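Alkaline phosphatase (Thermus thermophilus, PDB 7KWD) probably hydrolyses phosphate monoesters as a homodimeric, thermostable alkaline phosphatase that uses two zinc ions and one magnesium ion. Local coordinates at residues 195-200 against 221-226. Sequence-based numbering, arbitrary orientation.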
loop_
_atom_site.group_PDB
_atom_site.type_symbol
_atom_site.label_atom_id
_atom_site.label_comp_id
_atom_site.label_asym_id
_atom_site.label_seq_id
_atom_site.Cartn_x
_atom_site.Cartn_y
_atom_site.Cartn_z
ATOM N N ASP A 195 -32.973 28.670 -9.955
ATOM C CA ASP A 195 -31.686 29.400 -9.995
ATOM C C ASP A 195 -31.107 29.450 -8.576
ATOM O O ASP A 195 -31.310 30.406 -7.821
ATOM C CB ASP A 195 -31.865 30.799 -10.585
ATOM C CG ASP A 195 -30.542 31.569 -10.751
ATOM O OD1 ASP A 195 -29.525 31.142 -10.167
ATOM O OD2 ASP A 195 -30.518 32.606 -11.485
ATOM N N LEU A 196 -30.367 28.401 -8.194
ATOM C CA LEU A 196 -29.794 28.381 -6.851
ATOM C C LEU A 196 -28.726 29.453 -6.676
ATOM O O LEU A 196 -28.511 29.940 -5.561
ATOM C CB LEU A 196 -29.178 27.025 -6.550
ATOM C CG LEU A 196 -29.839 26.111 -5.551
ATOM C CD1 LEU A 196 -28.717 25.116 -5.106
ATOM C CD2 LEU A 196 -30.448 26.767 -4.382
ATOM N N TYR A 197 -28.043 29.834 -7.756
ATOM C CA TYR A 197 -27.079 30.922 -7.640
ATOM C C TYR A 197 -27.749 32.161 -7.094
ATOM O O TYR A 197 -27.247 32.804 -6.160
ATOM C CB TYR A 197 -26.442 31.219 -8.991
ATOM C CG TYR A 197 -25.438 30.150 -9.396
ATOM C CD1 TYR A 197 -24.285 29.927 -8.657
ATOM C CD2 TYR A 197 -25.659 29.363 -10.497
ATOM C CE1 TYR A 197 -23.394 28.956 -9.012
ATOM C CE2 TYR A 197 -24.758 28.409 -10.877
ATOM C CZ TYR A 197 -23.635 28.202 -10.126
ATOM O OH TYR A 197 -22.739 27.241 -10.512
ATOM N N ALA A 198 -28.907 32.500 -7.663
ATOM C CA ALA A 198 -29.641 33.669 -7.201
ATOM C C ALA A 198 -29.981 33.538 -5.729
ATOM O O ALA A 198 -29.911 34.518 -4.984
ATOM C CB ALA A 198 -30.918 33.864 -8.029
ATOM N N ALA A 199 -30.347 32.325 -5.292
ATOM C CA ALA A 199 -30.733 32.138 -3.896
ATOM C C ALA A 199 -29.535 32.303 -2.963
ATOM O O ALA A 199 -29.661 32.867 -1.872
ATOM C CB ALA A 199 -31.380 30.767 -3.717
ATOM N N PHE A 200 -28.357 31.832 -3.380
ATOM C CA PHE A 200 -27.159 32.101 -2.594
ATOM C C PHE A 200 -26.855 33.590 -2.566
ATOM O O PHE A 200 -26.524 34.155 -1.519
ATOM C CB PHE A 200 -25.972 31.329 -3.166
ATOM C CG PHE A 200 -25.818 29.897 -2.636
ATOM C CD1 PHE A 200 -26.537 28.852 -3.189
ATOM C CD2 PHE A 200 -24.900 29.606 -1.627
ATOM C CE1 PHE A 200 -26.374 27.543 -2.742
ATOM C CE2 PHE A 200 -24.740 28.319 -1.169
ATOM C CZ PHE A 200 -25.475 27.275 -1.735
ATOM N N ARG A 221 -18.232 36.017 2.049
ATOM C CA ARG A 221 -18.676 34.637 1.876
ATOM C C ARG A 221 -18.751 34.334 0.392
ATOM O O ARG A 221 -19.081 35.211 -0.417
ATOM C CB ARG A 221 -20.022 34.402 2.550
ATOM C CG ARG A 221 -19.895 34.449 4.087
ATOM C CD ARG A 221 -21.229 34.290 4.808
ATOM N NE ARG A 221 -21.939 35.555 4.770
ATOM C CZ ARG A 221 -23.200 35.698 4.379
ATOM N NH1 ARG A 221 -23.891 34.632 4.019
ATOM N NH2 ARG A 221 -23.766 36.903 4.360
ATOM N N LEU A 222 -18.406 33.099 0.042
ATOM C CA LEU A 222 -18.112 32.716 -1.331
ATOM C C LEU A 222 -18.815 31.420 -1.709
ATOM O O LEU A 222 -18.726 30.420 -0.992
ATOM C CB LEU A 222 -16.606 32.484 -1.522
ATOM C CG LEU A 222 -15.726 33.546 -2.114
ATOM C CD1 LEU A 222 -14.403 32.869 -2.456
ATOM C CD2 LEU A 222 -16.355 34.143 -3.348
ATOM N N LEU A 223 -19.445 31.421 -2.863
ATOM C CA LEU A 223 -19.810 30.206 -3.557
ATOM C C LEU A 223 -19.087 30.256 -4.885
ATOM O O LEU A 223 -19.325 31.161 -5.684
ATOM C CB LEU A 223 -21.315 30.097 -3.750
ATOM C CG LEU A 223 -21.726 28.981 -4.702
ATOM C CD1 LEU A 223 -21.278 27.613 -4.164
ATOM C CD2 LEU A 223 -23.223 28.947 -4.934
ATOM N N GLY A 224 -18.192 29.306 -5.113
ATOM C CA GLY A 224 -17.471 29.221 -6.371
ATOM C C GLY A 224 -17.621 27.857 -7.009
ATOM O O GLY A 224 -17.301 26.834 -6.400
ATOM N N VAL A 225 -18.146 27.837 -8.232
ATOM C CA VAL A 225 -18.481 26.624 -8.970
ATOM C C VAL A 225 -17.866 26.805 -10.349
ATOM O O VAL A 225 -18.240 27.726 -11.079
ATOM C CB VAL A 225 -20.000 26.410 -9.045
ATOM C CG1 VAL A 225 -20.344 25.138 -9.728
ATOM C CG2 VAL A 225 -20.637 26.355 -7.658
ATOM N N PHE A 226 -16.908 25.940 -10.701
ATOM C CA PHE A 226 -16.004 26.221 -11.797
ATOM C C PHE A 226 -16.069 25.274 -12.977
ATOM O O PHE A 226 -15.343 25.489 -13.955
ATOM C CB PHE A 226 -14.574 26.248 -11.241
ATOM C CG PHE A 226 -14.398 27.221 -10.128
ATOM C CD1 PHE A 226 -14.256 28.578 -10.385
ATOM C CD2 PHE A 226 -14.436 26.792 -8.820
ATOM C CE1 PHE A 226 -14.121 29.489 -9.331
ATOM C CE2 PHE A 226 -14.312 27.667 -7.769
ATOM C CZ PHE A 226 -14.148 29.026 -8.009
#
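The contact belongs to the helix-on-sheet layering of the alkaline phosphatase fold: Y197 and F200, from the N-terminal part of helix 196-202, rest on L223 and V225 of strand 222-225. The axes of 196-200 and 222-225 run nearly antiparallel, at 160°, and come within 10.3 Å. L223 carries most of the contact. Its CG lies anti to the backbone N (chi1 169°), reaching toward the helix, and its CD2 methyl touches both aromatic side chains. That methyl sits over one face of the F200 ring in a CH-pi contact, 3.7 Å from the centroid and only 15° off the ring normal. Towards Y197 the same CD2 makes a looser approach, 4.0 Å from Y197 CD1. Further along the strand, the phenol end of Y197 lies against V225: Y197 OH is 3.2 Å from V225 CB, close for an oxygen and an aliphatic carbon, while V225 CG2 meets the ring edge near its plane, 4.0 Å from Y197 CE1. The phenol oxygen is not left to apolar company, because D182 OD1 is its hydrogen-bond partner. Cutting Y197 back to an alanine is likely to leave D182 without this partner and open a gap beside V225 and L223 CD2. Just before the helix, D195 is the N-cap residue, and its OD1 accepts from A198 N at 2.9 Å, from well above the carboxylate plane. Around these side chains, R209 makes a cation-pi contact with Y197, and Y205 meets F200 edge-to-face. Helix 196-202 also packs on helix 162-172, where L196, A199 and F200 all touch L170. Strand 222-225 itself runs between strands 176-178 and 206-208, parallel to both.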